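Local coordinates for acylphosphatase (Bacillus subtilis, PDB 3BR8), which catalyses the hydrolysis of acyl phosphates to a carboxylate and inorganic phosphate, at residues A[2-13]-A[36-47]. Numbering follows the deposited sequence.
Sequences LQYRIIVDGRVQ and NRDDGRVEILAE. With PO4 (phosphate ion), chain B.
Arg-41, just ahead of strand 42-48, crosses Ile-7 and Asp-9 of antiparallel strand 2-9 obliquely. Its CB sits 3.4 Å from Val-8 O; CG passes Asp-9 OD1; CD rests 3.7 Å from Ile-7 CG2. A bend at chi3 (-65°) turns the guanidinium back; NH1 stays 4.0 Å from Ile-7 CG2 while NE and NH2 grip Asp-39 side-on, NH2 to OD1, NE to OD2, which lies in the guanidinium plane but is met from above the carboxylate plane. Asp-39 OD2 also accepts from Arg-41 N, an Asx turn overlapping the type I turn 37-40. With an alanine here, the Asp-39 carboxylate would probably lose its charged mate and Ile-7 CG2 the CD resting on it. Three hydrogen-bonded pairs, Tyr-4/Ala-46, Ile-6/Ile-44 and Val-8/Val-42, turn their side chains to the helix-covered face, where Val-8 CG2 meets Ile-44 CD1 at 3.9 Å. Beyond the corner at Gly-10, Val-12 CG2 packs on Val-42 CG2, and the amide of Gln-13 stacks on that of Asn-36, their planes 12° apart. Active-site Asn-36 gives ND2 to phosphate O3 (3.0 Å, 161°); Arg-18 and backbone nitrogens of residues 14-17 hold the same ion, consistent with the substrate-phosphate site of the acylphosphatase alpha/beta sandwich.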
ATOM      1  N   LEU A   2       6.237 -12.532  -2.756  1.00 19.77           N
ATOM      2  CA  LEU A   2       5.327 -12.054  -3.765  1.00 17.34           C
ATOM      3  C   LEU A   2       5.414 -10.533  -3.694  1.00 14.54           C
ATOM      4  O   LEU A   2       5.725  -9.972  -2.634  1.00 12.79           O
ATOM      5  CB  LEU A   2       3.908 -12.562  -3.488  1.00 18.63           C
ATOM      6  CG  LEU A   2       3.015 -12.943  -4.676  1.00 19.95           C
ATOM      7  CD1 LEU A   2       3.640 -13.988  -5.600  1.00 23.93           C
ATOM      8  CD2 LEU A   2       1.665 -13.420  -4.162  1.00 19.44           C
ATOM      9  N   GLN A   3       5.201  -9.887  -4.835  1.00 13.86           N
ATOM     10  CA  GLN A   3       5.080  -8.435  -4.931  1.00 13.29           C
ATOM     11  C   GLN A   3       3.656  -8.095  -5.361  1.00 11.58           C
ATOM     12  O   GLN A   3       3.163  -8.621  -6.371  1.00 12.83           O
ATOM     13  CB  GLN A   3       6.084  -7.874  -5.956  1.00 14.84           C
ATOM     14  CG  GLN A   3       6.071  -6.351  -6.116  1.00 15.60           C
ATOM     15  CD  GLN A   3       6.926  -5.858  -7.280  1.00 17.77           C
ATOM     16  OE1 GLN A   3       8.124  -5.629  -7.132  1.00 21.72           O
ATOM     17  NE2 GLN A   3       6.296  -5.650  -8.437  1.00 19.08           N
ATOM     18  N   TYR A   4       3.005  -7.205  -4.613  1.00 10.22           N
ATOM     19  CA  TYR A   4       1.737  -6.631  -5.057  1.00  9.57           C
ATOM     20  C   TYR A   4       1.921  -5.187  -5.496  1.00  9.66           C
ATOM     21  O   TYR A   4       2.580  -4.398  -4.817  1.00 10.10           O
ATOM     22  CB  TYR A   4       0.692  -6.640  -3.936  1.00  9.92           C
ATOM     23  CG  TYR A   4       0.033  -7.953  -3.594  1.00 10.62           C
ATOM     24  CD1 TYR A   4      -0.803  -8.031  -2.493  1.00 10.65           C
ATOM     25  CD2 TYR A   4       0.227  -9.103  -4.363  1.00 10.05           C
ATOM     26  CE1 TYR A   4      -1.423  -9.202  -2.150  1.00 11.33           C
ATOM     27  CE2 TYR A   4      -0.401 -10.296  -4.029  1.00 11.94           C
ATOM     28  CZ  TYR A   4      -1.221 -10.334  -2.915  1.00 11.41           C
ATOM     29  OH  TYR A   4      -1.841 -11.509  -2.573  1.00 13.91           O
ATOM     30  N   ARG A   5       1.290  -4.857  -6.616  1.00 10.48           N
ATOM     31  CA  ARG A   5       1.078  -3.479  -7.038  1.00 11.43           C
ATOM     32  C   ARG A   5      -0.376  -3.127  -6.762  1.00 11.11           C
ATOM     33  O   ARG A   5      -1.284  -3.699  -7.372  1.00 12.29           O
ATOM     34  CB  ARG A   5       1.374  -3.328  -8.523  1.00 13.09           C
ATOM     35  CG  ARG A   5       2.816  -3.488  -8.866  1.00 14.25           C
ATOM     36  CD  ARG A   5       2.965  -3.315 -10.345  1.00 16.87           C
ATOM     37  NE  ARG A   5       4.342  -3.461 -10.781  1.00 20.49           N
ATOM     38  CZ  ARG A   5       4.726  -3.313 -12.045  1.00 22.44           C
ATOM     39  NH1 ARG A   5       3.831  -3.022 -12.986  1.00 22.86           N
ATOM     40  NH2 ARG A   5       6.000  -3.464 -12.372  1.00 25.15           N
ATOM     41  N   ILE A   6      -0.594  -2.195  -5.842  1.00  9.94           N
ATOM     42  CA  ILE A   6      -1.927  -1.827  -5.376  1.00  9.82           C
ATOM     43  C   ILE A   6      -2.200  -0.374  -5.744  1.00  9.62           C
ATOM     44  O   ILE A   6      -1.372   0.493  -5.467  1.00  9.22           O
ATOM     45  CB  ILE A   6      -2.040  -2.025  -3.835  1.00 10.26           C
ATOM     46  CG1 ILE A   6      -1.666  -3.464  -3.431  1.00 11.56           C
ATOM     47  CG2 ILE A   6      -3.425  -1.627  -3.323  1.00 11.30           C
ATOM     48  CD1 ILE A   6      -1.286  -3.621  -1.961  1.00 13.67           C
ATOM     49  N   ILE A   7      -3.341  -0.119  -6.383  1.00  9.99           N
ATOM     50  CA  ILE A   7      -3.779   1.255  -6.635  1.00 10.13           C
ATOM     51  C   ILE A   7      -5.090   1.467  -5.889  1.00  9.68           C
ATOM     52  O   ILE A   7      -6.047   0.688  -6.048  1.00 10.64           O
ATOM     53  CB  ILE A   7      -3.960   1.557  -8.139  1.00 11.62           C
ATOM     54  CG1 ILE A   7      -2.633   1.376  -8.891  1.00 12.28           C
ATOM     55  CG2 ILE A   7      -4.485   2.981  -8.334  1.00 13.52           C
ATOM     56  CD1 ILE A   7      -2.716   1.495 -10.413  1.00 14.62           C
ATOM     57  N   VAL A   8      -5.114   2.507  -5.058  1.00  9.89           N
ATOM     58  CA  VAL A   8      -6.268   2.820  -4.234  1.00 10.75           C
ATOM     59  C   VAL A   8      -6.925   4.096  -4.747  1.00 11.03           C
ATOM     60  O   VAL A   8      -6.234   5.080  -5.047  1.00 11.03           O
ATOM     61  CB  VAL A   8      -5.839   3.047  -2.760  1.00 11.34           C
ATOM     62  CG1 VAL A   8      -7.047   3.128  -1.847  1.00 12.94           C
ATOM     63  CG2 VAL A   8      -4.888   1.933  -2.286  1.00 12.36           C
ATOM     64  N   ASP A   9      -8.252   4.083  -4.844  1.00 11.80           N
ATOM     65  CA  ASP A   9      -8.985   5.277  -5.217  1.00 13.52           C
ATOM     66  C   ASP A   9     -10.068   5.591  -4.193  1.00 14.20           C
ATOM     67  O   ASP A   9     -10.442   4.734  -3.385  1.00 14.38           O
ATOM     68  CB  ASP A   9      -9.589   5.128  -6.621  1.00 15.83           C
ATOM     69  CG  ASP A   9      -9.956   6.463  -7.253  1.00 18.78           C
ATOM     70  OD1 ASP A   9      -9.543   7.537  -6.761  1.00 18.51           O
ATOM     71  OD2 ASP A   9     -10.675   6.431  -8.267  1.00 23.43           O
ATOM     72  N   GLY A  10     -10.552   6.827  -4.248  1.00 15.12           N
ATOM     73  CA  GLY A  10     -11.571   7.330  -3.333  1.00 16.22           C
ATOM     74  C   GLY A  10     -11.179   8.693  -2.795  1.00 16.51           C
ATOM     75  O   GLY A  10     -10.546   9.489  -3.493  1.00 18.34           O
ATOM     76  N   ARG A  11     -11.557   8.956  -1.547  1.00 15.70           N
ATOM     77  CA  ARG A  11     -11.051  10.098  -0.802  1.00 15.42           C
ATOM     78  C   ARG A  11      -9.836   9.603  -0.041  1.00 13.52           C
ATOM     79  O   ARG A  11      -9.935   9.186   1.118  1.00 13.28           O
ATOM     80  CB  ARG A  11     -12.113  10.621   0.160  1.00 16.82           C
ATOM     81  CG  ARG A  11     -11.740  11.941   0.831  1.00 19.25           C
ATOM     82  CD  ARG A  11     -12.573  12.206   2.089  1.00 22.10           C
ATOM     83  NE  ARG A  11     -14.009  12.125   1.824  1.00 24.28           N
ATOM     84  CZ  ARG A  11     -14.855  11.273   2.404  1.00 24.17           C
ATOM     85  NH1 ARG A  11     -14.442  10.409   3.327  1.00 22.72           N
ATOM     86  NH2 ARG A  11     -16.140  11.304   2.066  1.00 26.96           N
ATOM     87  N   VAL A  12      -8.690   9.629  -0.712  1.00 11.76           N
ATOM     88  CA  VAL A  12      -7.500   8.952  -0.199  1.00 10.79           C
ATOM     89  C   VAL A  12      -6.230   9.803  -0.183  1.00 10.21           C
ATOM     90  O   VAL A  12      -5.134   9.269   0.013  1.00  9.63           O
ATOM     91  CB  VAL A  12      -7.272   7.573  -0.900  1.00 10.64           C
ATOM     92  CG1 VAL A  12      -8.396   6.603  -0.533  1.00 12.56           C
ATOM     93  CG2 VAL A  12      -7.158   7.727  -2.423  1.00 12.38           C
ATOM     94  N   GLN A  13      -6.379  11.113  -0.389  1.00 10.24           N
ATOM     95  CA  GLN A  13      -5.256  12.050  -0.249  1.00  9.84           C
ATOM     96  C   GLN A  13      -5.600  13.188   0.705  1.00 10.16           C
ATOM     97  O   GLN A  13      -6.768  13.533   0.858  1.00 10.48           O
ATOM     98  CB  GLN A  13      -4.808  12.600  -1.603  1.00 10.98           C
ATOM     99  CG  GLN A  13      -4.267  11.515  -2.516  1.00 10.31           C
ATOM    100  CD  GLN A  13      -3.600  12.030  -3.777  1.00 12.57           C
ATOM    101  OE1 GLN A  13      -3.157  11.244  -4.619  1.00 13.33           O
ATOM    102  NE2 GLN A  13      -3.497  13.342  -3.906  1.00 13.35           N
ATOM    103  N   ASN A  36       1.579   9.309  -3.525  1.00 11.22           N
ATOM    104  CA  ASN A  36       0.420   9.977  -4.089  1.00 12.82           C
ATOM    105  C   ASN A  36       0.601  10.223  -5.586  1.00 15.11           C
ATOM    106  O   ASN A  36       1.656  10.695  -6.020  1.00 16.17           O
ATOM    107  CB  ASN A  36       0.181  11.318  -3.394  1.00 12.84           C
ATOM    108  CG  ASN A  36      -0.513  11.176  -2.054  1.00 11.82           C
ATOM    109  OD1 ASN A  36      -0.981  10.102  -1.674  1.00 11.62           O
ATOM    110  ND2 ASN A  36      -0.597  12.284  -1.333  1.00 11.37           N
ATOM    111  N   ARG A  37      -0.428   9.892  -6.365  1.00 11.16           N
ATOM    112  CA  ARG A  37      -0.461  10.222  -7.795  1.00 14.37           C
ATOM    113  C   ARG A  37      -1.149  11.573  -7.980  1.00 17.06           C
ATOM    114  O   ARG A  37      -2.003  11.959  -7.181  1.00 16.97           O
ATOM    115  CB  ARG A  37      -1.209   9.147  -8.597  1.00 14.77           C
ATOM    116  CG  ARG A  37      -0.707   7.708  -8.437  1.00 14.81           C
ATOM    117  CD  ARG A  37       0.753   7.500  -8.840  1.00 14.61           C
ATOM    118  NE  ARG A  37       1.057   8.044 -10.166  1.00 14.54           N
ATOM    119  CZ  ARG A  37       2.254   7.996 -10.750  1.00 14.97           C
ATOM    120  NH1 ARG A  37       3.279   7.406 -10.149  1.00 12.99           N
ATOM    121  NH2 ARG A  37       2.429   8.545 -11.944  1.00 15.81           N
ATOM    122  N   ASP A  38      -0.792  12.300  -9.036  1.00 20.36           N
ATOM    123  CA  ASP A  38      -1.394  13.626  -9.238  1.00 24.15           C
ATOM    124  C   ASP A  38      -2.852  13.578  -9.733  1.00 25.18           C
ATOM    125  O   ASP A  38      -3.485  14.621  -9.921  1.00 29.23           O
ATOM    126  CB  ASP A  38      -0.504  14.545 -10.103  1.00 27.71           C
ATOM    127  CG  ASP A  38      -0.330  14.053 -11.531  1.00 30.21           C
ATOM    128  OD1 ASP A  38      -0.988  13.072 -11.937  1.00 30.27           O
ATOM    129  OD2 ASP A  38       0.478  14.671 -12.257  1.00 34.17           O
ATOM    130  N   ASP A  39      -3.378  12.369  -9.924  1.00 23.24           N
ATOM    131  CA  ASP A  39      -4.789  12.177 -10.278  1.00 24.27           C
ATOM    132  C   ASP A  39      -5.664  11.745  -9.092  1.00 22.46           C
ATOM    133  O   ASP A  39      -6.820  11.359  -9.271  1.00 23.58           O
ATOM    134  CB  ASP A  39      -4.931  11.199 -11.454  1.00 24.75           C
ATOM    135  CG  ASP A  39      -4.325   9.821 -11.169  1.00 21.66           C
ATOM    136  OD1 ASP A  39      -3.838   9.202 -12.142  1.00 22.16           O
ATOM    137  OD2 ASP A  39      -4.351   9.350 -10.005  1.00 20.55           O
ATOM    138  N   GLY A  40      -5.110  11.810  -7.882  1.00 19.59           N
ATOM    139  CA  GLY A  40      -5.883  11.538  -6.669  1.00 17.70           C
ATOM    140  C   GLY A  40      -5.725  10.140  -6.098  1.00 15.12           C
ATOM    141  O   GLY A  40      -6.062   9.890  -4.943  1.00 14.30           O
ATOM    142  N   ARG A  41      -5.214   9.222  -6.905  1.00 13.88           N
ATOM    143  CA  ARG A  41      -5.034   7.845  -6.463  1.00 12.56           C
ATOM    144  C   ARG A  41      -3.743   7.672  -5.678  1.00 10.26           C
ATOM    145  O   ARG A  41      -2.865   8.540  -5.694  1.00 11.00           O
ATOM    146  CB  ARG A  41      -5.061   6.902  -7.656  1.00 13.79           C
ATOM    147  CG  ARG A  41      -6.394   6.901  -8.388  1.00 17.42           C
ATOM    148  CD  ARG A  41      -6.372   5.937  -9.549  1.00 20.05           C
ATOM    149  NE  ARG A  41      -5.405   6.363 -10.557  1.00 18.56           N
ATOM    150  CZ  ARG A  41      -5.093   5.671 -11.649  1.00 21.60           C
ATOM    151  NH1 ARG A  41      -5.651   4.487 -11.879  1.00 23.26           N
ATOM    152  NH2 ARG A  41      -4.207   6.160 -12.505  1.00 21.77           N
ATOM    153  N   VAL A  42      -3.648   6.537  -4.992  1.00 11.66           N
ATOM    154  CA  VAL A  42      -2.468   6.219  -4.194  1.00 10.06           C
ATOM    155  C   VAL A  42      -1.895   4.902  -4.710  1.00  8.90           C
ATOM    156  O   VAL A  42      -2.625   3.912  -4.858  1.00  9.14           O
ATOM    157  CB  VAL A  42      -2.820   6.112  -2.688  1.00 10.06           C
ATOM    158  CG1 VAL A  42      -1.610   5.675  -1.877  1.00 10.79           C
ATOM    159  CG2 VAL A  42      -3.346   7.451  -2.173  1.00 10.64           C
ATOM    160  N   GLU A  43      -0.601   4.907  -5.021  1.00  8.70           N
ATOM    161  CA  GLU A  43       0.076   3.700  -5.463  1.00  8.48           C
ATOM    162  C   GLU A  43       0.855   3.088  -4.300  1.00  7.62           C
ATOM    163  O   GLU A  43       1.462   3.800  -3.500  1.00  7.29           O
ATOM    164  CB  GLU A  43       0.976   3.977  -6.685  1.00 10.75           C
ATOM    165  CG  GLU A  43       2.379   4.448  -6.375  1.00 12.44           C
ATOM    166  CD  GLU A  43       3.255   4.549  -7.603  1.00 12.40           C
ATOM    167  OE1 GLU A  43       2.750   4.981  -8.657  1.00 10.91           O
ATOM    168  OE2 GLU A  43       4.453   4.222  -7.504  1.00 13.45           O
ATOM    169  N   ILE A  44       0.803   1.764  -4.202  1.00  7.64           N
ATOM    170  CA  ILE A  44       1.484   1.029  -3.151  1.00  7.64           C
ATOM    171  C   ILE A  44       2.178  -0.166  -3.790  1.00  8.14           C
ATOM    172  O   ILE A  44       1.521  -0.976  -4.455  1.00  8.54           O
ATOM    173  CB  ILE A  44       0.494   0.484  -2.089  1.00  8.04           C
ATOM    174  CG1 ILE A  44      -0.374   1.589  -1.463  1.00  8.46           C
ATOM    175  CG2 ILE A  44       1.264  -0.280  -1.007  1.00  8.37           C
ATOM    176  CD1 ILE A  44      -1.533   1.059  -0.605  1.00  8.62           C
ATOM    177  N   LEU A  45       3.496  -0.259  -3.608  1.00  8.39           N
ATOM    178  CA  LEU A  45       4.236  -1.452  -3.987  1.00  8.91           C
ATOM    179  C   LEU A  45       4.613  -2.150  -2.690  1.00  8.56           C
ATOM    180  O   LEU A  45       5.239  -1.533  -1.820  1.00  8.56           O
ATOM    181  CB  LEU A  45       5.486  -1.068  -4.783  1.00 10.27           C
ATOM    182  CG  LEU A  45       6.296  -2.164  -5.468  1.00 13.54           C
ATOM    183  CD1 LEU A  45       7.280  -2.873  -4.528  1.00 14.51           C
ATOM    184  CD2 LEU A  45       5.387  -3.125  -6.209  1.00 17.98           C
ATOM    185  N   ALA A  46       4.211  -3.410  -2.538  1.00  8.84           N
ATOM    186  CA  ALA A  46       4.502  -4.133  -1.304  1.00  8.49           C
ATOM    187  C   ALA A  46       5.012  -5.537  -1.614  1.00  9.22           C
ATOM    188  O   ALA A  46       4.431  -6.239  -2.444  1.00  9.88           O
ATOM    189  CB  ALA A  46       3.271  -4.198  -0.419  1.00  9.05           C
ATOM    190  N   GLU A  47       6.074  -5.945  -0.925  1.00  9.39           N
ATOM    191  CA  GLU A  47       6.761  -7.218  -1.124  0.50 11.03           C
ATOM    192  C   GLU A  47       6.853  -7.908   0.243  1.00 10.06           C
ATOM    193  O   GLU A  47       7.278  -7.328   1.210  1.00  9.70           O
ATOM    194  CB  GLU A  47       8.172  -7.029  -1.702  0.50 12.17           C
ATOM    195  CG  GLU A  47       8.246  -6.302  -3.052  0.50 15.39           C
ATOM    196  CD  GLU A  47       9.655  -6.215  -3.644  0.50 17.22           C
ATOM    197  OE1 GLU A  47      10.645  -6.521  -2.941  0.50 19.59           O
ATOM    198  OE2 GLU A  47       9.775  -5.848  -4.834  0.50 20.47           O
TER
HETATM  199  P   PO4 B  92      -1.881  12.091   2.655  1.00  9.35           P
HETATM  200  O1  PO4 B  92      -3.135  11.221   2.573  1.00  9.35           O
HETATM  201  O2  PO4 B  92      -2.106  12.970   3.866  1.00 11.31           O
HETATM  202  O3  PO4 B  92      -1.804  12.904   1.372  1.00 10.80           O
HETATM  203  O4  PO4 B  92      -0.691  11.171   2.889  1.00  9.40           O
HETATM  204  O   HOH W   1      -9.213   9.987  -7.527  1.00 21.85           O
HETATM  205  O   HOH W   2      -8.198  10.843  -3.482  1.00 21.32           O